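Long-range contact in SAM-dependent methyltransferase (PDB 3GGD), which probably transfers a methyl group from S-adenosylmethionine to an acceptor, and binds the by-product S-adenosylhomocysteine: residues Ser30-Trp35 with Pro183-Leu188. Numbering follows the deposited sequence.
Sequences STPVLW and PYELLL. With SAH (S-adenosyl-L-homocysteine), chain E.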
ATOM      1  N   SER A  30      -5.914  19.133   6.018  1.00 59.85           N
ATOM      2  CA  SER A  30      -7.023  18.468   5.365  1.00 60.15           C
ATOM      3  C   SER A  30      -6.931  18.541   3.823  1.00 60.05           C
ATOM      4  O   SER A  30      -7.892  18.891   3.152  1.00 60.40           O
ATOM      5  CB  SER A  30      -8.367  19.053   5.862  1.00 60.29           C
ATOM      6  OG  SER A  30      -8.501  18.829   7.257  1.00 63.55           O
ATOM      7  N   THR A  31      -5.795  18.135   3.267  1.00 59.06           N
ATOM      8  CA  THR A  31      -5.602  18.199   1.852  1.00 58.99           C
ATOM      9  C   THR A  31      -5.953  16.806   1.250  1.00 59.39           C
ATOM     10  O   THR A  31      -6.026  15.814   1.966  1.00 57.55           O
ATOM     11  CB  THR A  31      -4.154  18.648   1.546  1.00 59.24           C
ATOM     12  OG1 THR A  31      -3.246  17.896   2.345  1.00 58.88           O
ATOM     13  CG2 THR A  31      -3.923  20.113   1.878  1.00 61.07           C
ATOM     14  N   PRO A  32      -6.216  16.758  -0.071  1.00 59.29           N
ATOM     15  CA  PRO A  32      -6.619  15.535  -0.747  1.00 59.15           C
ATOM     16  C   PRO A  32      -5.531  14.490  -0.769  1.00 58.92           C
ATOM     17  O   PRO A  32      -4.346  14.825  -0.765  1.00 58.49           O
ATOM     18  CB  PRO A  32      -6.941  15.986  -2.168  1.00 58.84           C
ATOM     19  CG  PRO A  32      -6.999  17.433  -2.133  1.00 61.07           C
ATOM     20  CD  PRO A  32      -6.175  17.908  -0.982  1.00 59.83           C
ATOM     21  N   VAL A  33      -5.953  13.224  -0.796  1.00 58.71           N
ATOM     22  CA  VAL A  33      -5.042  12.084  -0.731  1.00 57.80           C
ATOM     23  C   VAL A  33      -5.260  11.283  -2.004  1.00 58.59           C
ATOM     24  O   VAL A  33      -6.299  10.655  -2.213  1.00 58.16           O
ATOM     25  CB  VAL A  33      -5.295  11.254   0.555  1.00 58.67           C
ATOM     26  CG1 VAL A  33      -4.424   9.991   0.585  1.00 55.10           C
ATOM     27  CG2 VAL A  33      -5.085  12.144   1.811  1.00 57.61           C
ATOM     28  N   LEU A  34      -4.261  11.330  -2.864  1.00 58.65           N
ATOM     29  CA  LEU A  34      -4.355  10.819  -4.225  1.00 58.88           C
ATOM     30  C   LEU A  34      -4.970   9.427  -4.365  1.00 59.12           C
ATOM     31  O   LEU A  34      -5.784   9.188  -5.252  1.00 58.35           O
ATOM     32  CB  LEU A  34      -2.931  10.788  -4.848  1.00 58.70           C
ATOM     33  CG  LEU A  34      -2.750  10.153  -6.226  1.00 58.26           C
ATOM     34  CD1 LEU A  34      -3.422  11.041  -7.268  1.00 56.61           C
ATOM     35  CD2 LEU A  34      -1.242   9.932  -6.532  1.00 57.75           C
ATOM     36  N   TRP A  35      -4.539   8.502  -3.517  1.00 59.82           N
ATOM     37  CA  TRP A  35      -4.968   7.096  -3.623  1.00 59.53           C
ATOM     38  C   TRP A  35      -6.230   6.754  -2.817  1.00 59.52           C
ATOM     39  O   TRP A  35      -6.697   5.605  -2.863  1.00 57.94           O
ATOM     40  CB  TRP A  35      -3.854   6.178  -3.138  1.00 60.30           C
ATOM     41  CG  TRP A  35      -3.375   6.595  -1.789  1.00 59.99           C
ATOM     42  CD1 TRP A  35      -3.925   6.275  -0.578  1.00 61.01           C
ATOM     43  CD2 TRP A  35      -2.285   7.466  -1.522  1.00 58.95           C
ATOM     44  NE1 TRP A  35      -3.216   6.903   0.441  1.00 61.98           N
ATOM     45  CE2 TRP A  35      -2.209   7.639  -0.122  1.00 61.90           C
ATOM     46  CE3 TRP A  35      -1.355   8.123  -2.332  1.00 61.61           C
ATOM     47  CZ2 TRP A  35      -1.231   8.438   0.480  1.00 60.96           C
ATOM     48  CZ3 TRP A  35      -0.391   8.916  -1.737  1.00 61.25           C
ATOM     49  CH2 TRP A  35      -0.343   9.065  -0.344  1.00 61.07           C
ATOM     50  N   PRO A 183      -0.765  15.683 -11.920  1.00 57.81           N
ATOM     51  CA  PRO A 183      -1.940  15.879 -11.076  1.00 58.20           C
ATOM     52  C   PRO A 183      -1.628  16.524  -9.706  1.00 58.11           C
ATOM     53  O   PRO A 183      -0.687  16.087  -9.033  1.00 56.58           O
ATOM     54  CB  PRO A 183      -2.427  14.449 -10.841  1.00 58.89           C
ATOM     55  CG  PRO A 183      -2.016  13.723 -12.071  1.00 59.35           C
ATOM     56  CD  PRO A 183      -0.659  14.296 -12.408  1.00 58.29           C
ATOM     57  N   TYR A 184      -2.424  17.527  -9.307  1.00 58.68           N
ATOM     58  CA  TYR A 184      -2.276  18.201  -8.002  1.00 58.67           C
ATOM     59  C   TYR A 184      -2.044  17.226  -6.876  1.00 57.94           C
ATOM     60  O   TYR A 184      -1.108  17.381  -6.086  1.00 56.84           O
ATOM     61  CB  TYR A 184      -3.532  19.073  -7.635  1.00 61.03           C
ATOM     62  CG  TYR A 184      -3.494  19.741  -6.210  1.00 60.77           C
ATOM     63  CD1 TYR A 184      -2.408  20.512  -5.832  1.00 65.08           C
ATOM     64  CD2 TYR A 184      -4.558  19.647  -5.294  1.00 64.20           C
ATOM     65  CE1 TYR A 184      -2.334  21.166  -4.556  1.00 64.90           C
ATOM     66  CE2 TYR A 184      -4.515  20.311  -3.999  1.00 60.92           C
ATOM     67  CZ  TYR A 184      -3.373  21.060  -3.624  1.00 65.99           C
ATOM     68  OH  TYR A 184      -3.211  21.766  -2.337  1.00 63.96           O
ATOM     69  N   GLU A 185      -2.888  16.198  -6.804  1.00 56.77           N
ATOM     70  CA  GLU A 185      -2.824  15.286  -5.682  1.00 57.27           C
ATOM     71  C   GLU A 185      -1.542  14.449  -5.667  1.00 57.14           C
ATOM     72  O   GLU A 185      -1.127  13.980  -4.606  1.00 58.73           O
ATOM     73  CB  GLU A 185      -4.078  14.399  -5.618  1.00 56.98           C
ATOM     74  CG  GLU A 185      -5.417  15.200  -5.569  1.00 57.71           C
ATOM     75  CD  GLU A 185      -5.992  15.567  -6.943  1.00 61.05           C
ATOM     76  OE1 GLU A 185      -5.280  15.508  -7.981  1.00 60.63           O
ATOM     77  OE2 GLU A 185      -7.193  15.903  -6.981  1.00 62.77           O
ATOM     78  N   LEU A 186      -0.919  14.266  -6.819  1.00 56.21           N
ATOM     79  CA  LEU A 186       0.364  13.551  -6.884  1.00 56.00           C
ATOM     80  C   LEU A 186       1.465  14.522  -6.458  1.00 55.77           C
ATOM     81  O   LEU A 186       2.362  14.166  -5.713  1.00 57.26           O
ATOM     82  CB  LEU A 186       0.647  13.020  -8.280  1.00 55.07           C
ATOM     83  CG  LEU A 186       2.024  12.331  -8.503  1.00 56.84           C
ATOM     84  CD1 LEU A 186       2.243  11.117  -7.567  1.00 53.66           C
ATOM     85  CD2 LEU A 186       2.187  11.939  -9.965  1.00 53.93           C
ATOM     86  N   LEU A 187       1.383  15.755  -6.925  1.00 55.68           N
ATOM     87  CA  LEU A 187       2.355  16.744  -6.518  1.00 55.97           C
ATOM     88  C   LEU A 187       2.379  16.880  -4.985  1.00 56.56           C
ATOM     89  O   LEU A 187       3.453  17.069  -4.375  1.00 56.67           O
ATOM     90  CB  LEU A 187       2.099  18.069  -7.235  1.00 55.54           C
ATOM     91  CG  LEU A 187       2.452  18.090  -8.725  1.00 55.17           C
ATOM     92  CD1 LEU A 187       2.014  19.415  -9.404  1.00 50.57           C
ATOM     93  CD2 LEU A 187       3.987  17.816  -8.950  1.00 54.72           C
ATOM     94  N   LEU A 188       1.206  16.757  -4.352  1.00 57.24           N
ATOM     95  CA  LEU A 188       1.124  16.822  -2.890  1.00 57.51           C
ATOM     96  C   LEU A 188       1.978  15.794  -2.170  1.00 57.12           C
ATOM     97  O   LEU A 188       2.460  16.065  -1.057  1.00 56.83           O
ATOM     98  CB  LEU A 188      -0.329  16.718  -2.379  1.00 57.27           C
ATOM     99  CG  LEU A 188      -1.209  17.951  -2.641  1.00 57.54           C
ATOM    100  CD1 LEU A 188      -2.662  17.709  -2.186  1.00 58.20           C
ATOM    101  CD2 LEU A 188      -0.650  19.227  -2.025  1.00 56.43           C
TER
HETATM  102  N   SAH E 248      -2.836   1.236   1.885  1.00 47.95           N
HETATM  103  CA  SAH E 248      -3.309   2.634   2.065  1.00 49.38           C
HETATM  104  CB  SAH E 248      -2.193   3.690   1.915  1.00 49.33           C
HETATM  105  CG  SAH E 248      -1.362   3.728   0.620  1.00 48.24           C
HETATM  106  SD  SAH E 248      -0.174   5.084   0.583  1.00 40.72           S
HETATM  107  C   SAH E 248      -4.448   2.967   1.112  1.00 49.97           C
HETATM  108  O   SAH E 248      -5.227   3.920   1.371  1.00 50.80           O
HETATM  109  OXT SAH E 248      -4.599   2.328   0.072  1.00 48.90           O
HETATM  110  C5' SAH E 248       1.290   4.261   1.143  1.00 48.21           C
HETATM  111  C4' SAH E 248       1.318   4.069   2.688  1.00 48.86           C
HETATM  112  O4' SAH E 248       2.524   3.364   3.069  1.00 48.08           O
HETATM  113  C3' SAH E 248       1.334   5.350   3.542  1.00 46.81           C
HETATM  114  O3' SAH E 248       0.313   5.362   4.525  1.00 47.64           O
HETATM  115  C2' SAH E 248       2.691   5.331   4.233  1.00 47.91           C
HETATM  116  O2' SAH E 248       2.779   6.054   5.478  1.00 47.29           O
HETATM  117  C1' SAH E 248       2.976   3.843   4.327  1.00 48.00           C
HETATM  118  N9  SAH E 248       4.394   3.522   4.532  1.00 47.52           N
HETATM  119  C8  SAH E 248       5.429   4.117   3.879  1.00 48.12           C
HETATM  120  N7  SAH E 248       6.593   3.573   4.273  1.00 47.45           N
HETATM  121  C5  SAH E 248       6.286   2.621   5.205  1.00 47.55           C
HETATM  122  C6  SAH E 248       7.071   1.729   6.051  1.00 48.56           C
HETATM  123  N6  SAH E 248       8.415   1.809   5.916  1.00 48.57           N
HETATM  124  N1  SAH E 248       6.458   0.913   6.922  1.00 47.31           N
HETATM  125  C2  SAH E 248       5.091   0.915   7.026  1.00 48.68           C
HETATM  126  N3  SAH E 248       4.336   1.729   6.287  1.00 46.69           N
HETATM  127  C4  SAH E 248       4.862   2.599   5.403  1.00 45.85           C
HETATM  128  O   HOH W   1      -2.263  13.459  -2.077  1.00 50.53           O
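Leu34 and Leu186 lie side by side and point the same way, Leu34 CD2 resting 3.8 Å from Leu186 CD1. With CG anti to its backbone N (chi1 174°), Leu34 spreads its other methyl, CD1, across Glu185 at about a right angle, touching CB; the branched leucine thus covers two neighbouring residues of helix 184-190. Glu185 turns its aliphatic CG to Pro32 CB, while its bent chain sends the carboxylate off to His225. The rigid Pro32 ring presents CD to Leu188 CD1 at 3.7 Å, and the same methyl sits over one face of Tyr184, off-centre. No direct hydrogen bond joins the two segments; instead a water donates to Pro32 O and to Glu185 O (2.8 Å) and accepts from Leu34 N. Next along the loop, the flat Trp35 indole has SAH SD 3.3 Å above one face and Val33 CG1 against the opposite one, both displaced toward the ring's rim. An alanine here would remove the indole between thioether and Val33 and would probably leave the ligand's sulfur end less firmly held. In this Rossmann-like methyltransferase, the loop between helices 15-29 and 43-50 therefore packs outward on helix 184-190 and through Trp35 lines the S-adenosylhomocysteine pocket.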